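PDB 2GVK: heme peroxidase from Bacteroides thetaiotaomicron, which probably uses hydrogen peroxide to oxidise dyes and other substrates at a bound heme, as other dye-decolorizing peroxidases do. Local coordinates for residues 47-52 with 65-70; 147-150 with 156-159; 209-214 with 289-294. All coordinates share one frame; numbering follows the deposited sequence. Where two conformers were deposited one is given.

Contact 1. Residues 47-52 with 65-70; sequences ANFSAM and FSCTMG
Phe49 reaches from helix 38-59 to Cys67 and Met69 on strand 66-72, packing helix onto sheet inside a split beta-alpha-beta crossover of the ferredoxin-like N-terminal half. Locally the helix and strand run almost antiparallel, at 167°, with their axes 9.7 Å apart, so a single aromatic side chain reaches across the gap between helix and strand.

The CH-pi contact comes first: Met69 CB lies over one face of the Phe49 ring, displaced toward its rim, 3.7 Å from CZ. Two contacts of the sulfur-aromatic type follow. In the Met-aromatic one, the extended chain beyond CG (chi2 -178°) keeps the selenium of Met69, a selenomethionine, over the face that CB covers, 4.5 Å from the ring centroid. Cys67 SG instead meets the ring at its edge, a Cys sulfur-aromatic contact.

The packing continues outward, with Leu312 of helix 309-315 touching both Phe49 and Met69, while Phe124 of helix 118-131 lies against Cys67. No hydrogen bond joins the two segments. Phe49 CZ, at the far end of the ring, comes within 3.7 Å of Cys67 SG and 3.5 Å of Cys67 O.

Contact 2. Residues 147-150 with 156-159; sequences YMDG and FVDG
Gly150 and Asp158 join two lengths of irregular chain through one backbone hydrogen bond, and the rest of the contact is packing of Val157 beside it. Asp158 N gives its hydrogen to Gly150 O at 3.1 Å. The bond is nearly straight at the hydrogen, 178°, although the donor lies 23° out of the carbonyl plane. Alongside, Val157 sets its CG2 methyl 3.6 Å from Asp149 O; this is the close-packed part, where Gly150 turns its carbonyl toward the other segment.

Looser is the Asp149 side chain, partly exposed, which crosses Val157 at about a right angle. Its CG sits between the backbone N and carbonyl carbon (chi1 59°), bringing OD2 within 3.8 Å of Val157 CG2. The carboxylate turns to charge elsewhere: OD1 pairs with Lys151, and OD2 with Arg59 of a neighbouring subunit. Asp149 is also the centre of an inverse gamma turn, closed by a weak bond from Gly150 N to Met148 O.

Residues 156-159 supply the last four positions of what looks like the GXXDG signature of dye-decolorizing peroxidases, which in relatives lies on the distal side of the heme; Asp158, its aspartate, is hydrogen-bonded through OD2 to Asn248 ND2. With two cationic partners Asp149 is likely to stay ionised, and its bridge to Arg59 and the bond from Asn58 of that subunit to Asp158 O tie the loop, probably beside the heme, to the interface.

Contact 3. Residues 209-214 with 289-294; sequences EKVIGR and TDRLLD
Val211, near the end of helix 205-212, sets CG2 against Arg291, while CG1 lies between Arg291 CG and the backbone of Leu292. CG2 is 3.5 Å from Arg291 CG and, in one of the two conformers of this arginine, stands over one face of the guanidinium, the two side chains crossing at about a right angle. CG1 comes within 3.6 Å of Leu292 N and also meets Leu292 CB. Ile212 adds a lighter touch, its CD1 being 4.2 Å from Leu292 CD2. Replacing Val211 by an alanine removes both methyls and would probably open a gap beside Leu292 N and Arg291 CG.

In that same conformer a bend at chi2 (85°) takes the Arg291 chain across Val211. Its NH1 makes a salt bridge to Asp294 OD2 at 2.8 Å; the carboxylate oxygen lies in the guanidinium plane and uses its anti lone pair, which holds the flat group by its edge while Val211 takes a face. An arginine can in this way be paired and packed at once.

The motif beneath is an Asx turn leading into a short 3-10 segment, 291-294. Asp290 OD1 accepts from Leu292 N at 2.9 Å, the donor standing above the carboxylate plane, and Asp290 O takes Leu293 N. The other oxygen of Asp290, OD2, is hydrogen-bonded to His232 ND1, consistent with the aspartate-supported proximal histidine of related peroxidases. Leu292 packs on His232 too, and the backbone of Val211 bonds to it. Trp200 of helix 197-201 lies against both Val211 and Ile212.

The three contacts follow one another along the chain without interleaving. Contact 1 belongs to the N-terminal half of the peroxidase, contacts 2 and 3 to the C-terminal half. Strand 66-72 of contact 1 pairs in the eight-stranded antiparallel sheet with strand 296-306, which follows the loop of contact 3, so one sheet links both halves. Contacts 1 and 3 lie on opposite sides of the chain's centre, their own centres 36 Å apart; those of contacts 1 and 2 are 27 Å apart, with nearest atoms about 16 Å apart. Contacts 2 and 3, 16 Å apart between centres, touch directly: Phe156 CE2 comes within 3.3 Å of Arg214 O. The touch joins the probable distal loop of contact 2 to the region of contact 3, whose Asp290 holds the probable proximal His232.

Contact 1. Residues 47-52 with 65-70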
# COMPACT_ATOMS: atom_id res chain seq x y z
N ALA A 47 -16.99 -12.86 28.04
CA ALA A 47 -15.75 -13.45 28.51
C ALA A 47 -14.69 -13.56 27.42
O ALA A 47 -13.49 -13.45 27.70
CB ALA A 47 -16.03 -14.83 29.09
N ASN A 48 -15.13 -13.76 26.18
CA ASN A 48 -14.23 -14.05 25.09
C ASN A 48 -14.05 -12.90 24.10
O ASN A 48 -13.32 -13.04 23.10
CB ASN A 48 -14.72 -15.30 24.37
CG ASN A 48 -14.52 -16.53 25.19
OD1 ASN A 48 -13.38 -16.88 25.54
ND2 ASN A 48 -15.61 -17.18 25.56
N PHE A 49 -14.66 -11.77 24.41
CA PHE A 49 -14.71 -10.63 23.46
C PHE A 49 -13.33 -10.07 23.13
O PHE A 49 -12.98 -9.94 21.96
CB PHE A 49 -15.60 -9.53 24.01
CG PHE A 49 -15.96 -8.46 23.00
CD1 PHE A 49 -16.79 -8.76 21.92
CD2 PHE A 49 -15.48 -7.19 23.13
CE1 PHE A 49 -17.15 -7.76 21.02
CE2 PHE A 49 -15.84 -6.21 22.24
CZ PHE A 49 -16.66 -6.51 21.16
N SER A 50 -12.53 -9.78 24.15
CA SER A 50 -11.20 -9.24 23.91
C SER A 50 -10.30 -10.29 23.21
O SER A 50 -9.49 -9.94 22.39
CB SER A 50 -10.56 -8.73 25.21
OG SER A 50 -10.36 -9.78 26.11
N ALA A 51 -10.52 -11.58 23.50
CA ALA A 51 -9.81 -12.67 22.79
C ALA A 51 -10.15 -12.70 21.29
O ALA A 51 -9.29 -12.95 20.44
CB ALA A 51 -10.13 -14.01 23.43
N MSE A 52 -11.43 -12.49 20.97
CA MSE A 52 -11.86 -12.47 19.58
C MSE A 52 -11.20 -11.29 18.84
O MSE A 52 -10.79 -11.44 17.69
CB MSE A 52 -13.37 -12.36 19.49
CG MSE A 52 -14.11 -13.62 19.98
SE MSE A 52 -16.04 -13.35 20.02
CE MSE A 52 -16.31 -13.05 18.07
N PHE A 65 -8.84 -3.64 12.56
CA PHE A 65 -10.03 -4.29 13.03
C PHE A 65 -10.46 -3.77 14.38
O PHE A 65 -9.65 -3.67 15.30
CB PHE A 65 -9.85 -5.80 13.14
CG PHE A 65 -11.07 -6.49 13.58
CD1 PHE A 65 -12.08 -6.76 12.66
CD2 PHE A 65 -11.33 -6.68 14.93
CE1 PHE A 65 -13.31 -7.24 13.07
CE2 PHE A 65 -12.55 -7.13 15.35
CZ PHE A 65 -13.56 -7.42 14.41
N SER A 66 -11.76 -3.55 14.54
CA SER A 66 -12.31 -3.13 15.80
C SER A 66 -13.76 -3.62 15.95
O SER A 66 -14.49 -3.71 14.96
CB SER A 66 -12.26 -1.62 15.88
OG SER A 66 -12.78 -1.17 17.08
N CYS A 67 -14.16 -3.92 17.18
CA CYS A 67 -15.54 -4.20 17.51
C CYS A 67 -15.81 -3.64 18.90
O CYS A 67 -14.97 -3.75 19.79
CB CYS A 67 -15.86 -5.69 17.49
SG CYS A 67 -17.64 -6.05 17.63
N THR A 68 -16.96 -3.01 19.05
CA THR A 68 -17.45 -2.62 20.37
C THR A 68 -18.76 -3.34 20.65
O THR A 68 -19.52 -3.67 19.71
CB THR A 68 -17.65 -1.12 20.48
OG1 THR A 68 -18.67 -0.72 19.60
CG2 THR A 68 -16.41 -0.39 20.15
N MSE A 69 -19.01 -3.60 21.94
CA MSE A 69 -20.18 -4.31 22.40
C MSE A 69 -20.85 -3.49 23.48
O MSE A 69 -20.22 -3.09 24.45
CB MSE A 69 -19.75 -5.64 22.98
CG MSE A 69 -20.88 -6.50 23.52
SE MSE A 69 -20.20 -8.16 24.31
CE MSE A 69 -21.92 -9.02 24.62
N GLY A 70 -22.15 -3.26 23.32
CA GLY A 70 -22.91 -2.49 24.27
C GLY A 70 -24.21 -3.16 24.66
O GLY A 70 -24.73 -4.02 23.93

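Contact 2. Residues 147-150 with 156-159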
# COMPACT_ATOMS: atom_id res chain seq x y z
N TYR A 147 -17.24 6.65 2.33
CA TYR A 147 -17.60 7.20 1.06
C TYR A 147 -16.63 8.32 0.71
O TYR A 147 -16.64 9.39 1.33
CB TYR A 147 -19.05 7.72 1.12
CG TYR A 147 -19.55 8.38 -0.13
CD1 TYR A 147 -19.33 7.82 -1.37
CD2 TYR A 147 -20.39 9.48 -0.05
CE1 TYR A 147 -19.83 8.44 -2.54
CE2 TYR A 147 -20.88 10.09 -1.19
CZ TYR A 147 -20.61 9.56 -2.42
OH TYR A 147 -21.11 10.17 -3.54
N MSE A 148 -15.74 8.05 -0.23
CA MSE A 148 -14.76 9.03 -0.66
C MSE A 148 -13.89 9.45 0.54
O MSE A 148 -13.52 8.61 1.38
CB MSE A 148 -15.47 10.25 -1.30
CG MSE A 148 -16.49 9.89 -2.37
SE MSE A 148 -15.58 9.30 -3.96
CE MSE A 148 -17.04 8.22 -4.89
N ASP A 149 -13.66 10.75 0.67
CA ASP A 149 -12.79 11.28 1.72
C ASP A 149 -13.57 11.56 2.99
O ASP A 149 -13.60 12.70 3.51
CB ASP A 149 -12.05 12.56 1.24
CG ASP A 149 -13.01 13.68 0.81
OD1 ASP A 149 -14.11 13.36 0.32
OD2 ASP A 149 -12.62 14.89 0.89
N GLY A 150 -14.27 10.54 3.47
CA GLY A 150 -15.03 10.64 4.72
C GLY A 150 -16.33 11.41 4.59
O GLY A 150 -16.83 11.97 5.57
N PHE A 156 -21.23 15.66 1.87
CA PHE A 156 -20.44 16.56 2.67
C PHE A 156 -19.58 15.73 3.59
O PHE A 156 -20.03 14.76 4.15
CB PHE A 156 -21.35 17.45 3.53
CG PHE A 156 -21.89 18.63 2.81
CD1 PHE A 156 -22.92 18.49 1.87
CD2 PHE A 156 -21.41 19.90 3.07
CE1 PHE A 156 -23.43 19.59 1.22
CE2 PHE A 156 -21.94 21.00 2.43
CZ PHE A 156 -22.92 20.84 1.48
N VAL A 157 -18.35 16.15 3.77
CA VAL A 157 -17.47 15.50 4.73
C VAL A 157 -18.07 15.58 6.10
O VAL A 157 -18.63 16.62 6.50
CB VAL A 157 -16.07 16.16 4.74
CG1 VAL A 157 -15.24 15.70 5.96
CG2 VAL A 157 -15.35 15.88 3.41
N ASP A 158 -18.03 14.49 6.83
CA ASP A 158 -18.53 14.45 8.18
C ASP A 158 -17.44 13.99 9.15
O ASP A 158 -16.54 13.23 8.77
CB ASP A 158 -19.71 13.50 8.25
CG ASP A 158 -20.37 13.51 9.61
OD1 ASP A 158 -20.90 14.58 9.99
OD2 ASP A 158 -20.35 12.47 10.29
N GLY A 159 -17.52 14.47 10.38
CA GLY A 159 -16.61 14.02 11.43
C GLY A 159 -15.49 15.00 11.78
O GLY A 159 -14.76 14.75 12.71

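Contact 3. Residues 209-214 with 289-294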
# COMPACT_ATOMS: atom_id res chain seq x y z
N GLU A 209 -25.02 24.05 1.68
CA GLU A 209 -24.01 24.52 2.63
C GLU A 209 -24.63 25.24 3.83
O GLU A 209 -24.11 25.15 4.95
CB GLU A 209 -23.02 25.44 1.92
CG GLU A 209 -22.13 24.69 0.92
CD GLU A 209 -21.20 25.59 0.15
OE1 GLU A 209 -21.53 26.79 -0.04
OE2 GLU A 209 -20.15 25.09 -0.32
N LYS A 210 -25.76 25.91 3.60
CA LYS A 210 -26.49 26.60 4.68
C LYS A 210 -27.21 25.61 5.57
O LYS A 210 -27.40 25.86 6.76
CB LYS A 210 -27.46 27.60 4.11
CG LYS A 210 -26.75 28.78 3.47
CD LYS A 210 -27.65 29.88 3.12
CE LYS A 210 -26.84 31.04 2.53
NZ LYS A 210 -25.56 31.30 3.35
N VAL A 211 -27.62 24.48 5.00
CA VAL A 211 -28.21 23.41 5.79
C VAL A 211 -27.16 22.71 6.71
O VAL A 211 -27.43 22.38 7.86
CB VAL A 211 -28.89 22.33 4.88
CG1 VAL A 211 -29.36 21.14 5.71
CG2 VAL A 211 -30.04 22.94 4.10
N ILE A 212 -25.94 22.54 6.19
CA ILE A 212 -24.90 21.81 6.89
C ILE A 212 -24.07 22.72 7.80
O ILE A 212 -23.81 22.39 8.95
CB ILE A 212 -23.97 21.09 5.90
CG1 ILE A 212 -24.76 20.09 5.04
CG2 ILE A 212 -22.81 20.40 6.63
CD1 ILE A 212 -25.49 19.03 5.82
N GLY A 213 -23.72 23.89 7.29
CA GLY A 213 -22.88 24.84 8.03
C GLY A 213 -21.39 24.77 7.67
O GLY A 213 -20.56 25.38 8.34
N ARG A 214 -21.05 24.01 6.61
CA ARG A 214 -19.67 23.93 6.11
C ARG A 214 -19.70 23.99 4.59
O ARG A 214 -20.73 23.72 3.97
CB ARG A 214 -18.98 22.62 6.57
CG ARG A 214 -19.14 22.29 8.05
CD ARG A 214 -18.33 21.07 8.45
NE ARG A 214 -16.90 21.36 8.43
CZ ARG A 214 -16.20 21.78 9.49
NH1 ARG A 214 -16.78 21.94 10.67
NH2 ARG A 214 -14.90 22.04 9.36
N THR A 289 -35.10 24.14 14.77
CA THR A 289 -34.71 22.75 14.58
C THR A 289 -33.60 22.60 13.51
O THR A 289 -33.40 23.49 12.67
CB THR A 289 -35.93 21.90 14.18
OG1 THR A 289 -36.60 22.51 13.07
CG2 THR A 289 -36.90 21.77 15.35
N ASP A 290 -32.88 21.49 13.59
CA ASP A 290 -31.86 21.13 12.60
C ASP A 290 -32.48 21.10 11.19
O ASP A 290 -33.40 20.31 10.90
CB ASP A 290 -31.28 19.75 12.95
CG ASP A 290 -30.04 19.41 12.15
OD1 ASP A 290 -29.78 20.05 11.11
OD2 ASP A 290 -29.33 18.47 12.56
N ARG A 291 -32.00 21.96 10.33
CA ARG A 291 -32.50 22.04 8.97
C ARG A 291 -32.28 20.71 8.20
O ARG A 291 -33.04 20.38 7.32
CB ARG A 291 -31.84 23.19 8.24
CG ARG A 291 -32.19 23.30 6.83
CD ARG A 291 -33.47 24.08 6.58
NE ARG A 291 -33.49 24.50 5.20
CZ ARG A 291 -34.19 23.94 4.24
NH1 ARG A 291 -35.11 23.04 4.52
NH2 ARG A 291 -34.03 24.35 2.98
N LEU A 292 -31.26 19.97 8.59
CA LEU A 292 -30.98 18.68 7.93
C LEU A 292 -32.10 17.68 8.17
O LEU A 292 -32.29 16.77 7.38
CB LEU A 292 -29.65 18.12 8.39
CG LEU A 292 -29.16 16.84 7.68
CD1 LEU A 292 -29.16 16.99 6.16
CD2 LEU A 292 -27.80 16.47 8.17
N LEU A 293 -32.88 17.89 9.23
CA LEU A 293 -34.04 17.02 9.47
C LEU A 293 -35.17 17.23 8.45
O LEU A 293 -36.05 16.39 8.33
CB LEU A 293 -34.57 17.19 10.89
CG LEU A 293 -33.65 16.72 12.02
CD1 LEU A 293 -34.28 17.04 13.38
CD2 LEU A 293 -33.35 15.24 11.92
N ASP A 294 -35.09 18.30 7.66
CA ASP A 294 -36.03 18.49 6.57
C ASP A 294 -35.73 17.48 5.43
O ASP A 294 -36.50 17.36 4.49
CB ASP A 294 -35.98 19.92 6.04
CG ASP A 294 -36.48 20.97 7.07
OD1 ASP A 294 -37.19 20.59 8.04
OD2 ASP A 294 -36.15 22.16 6.92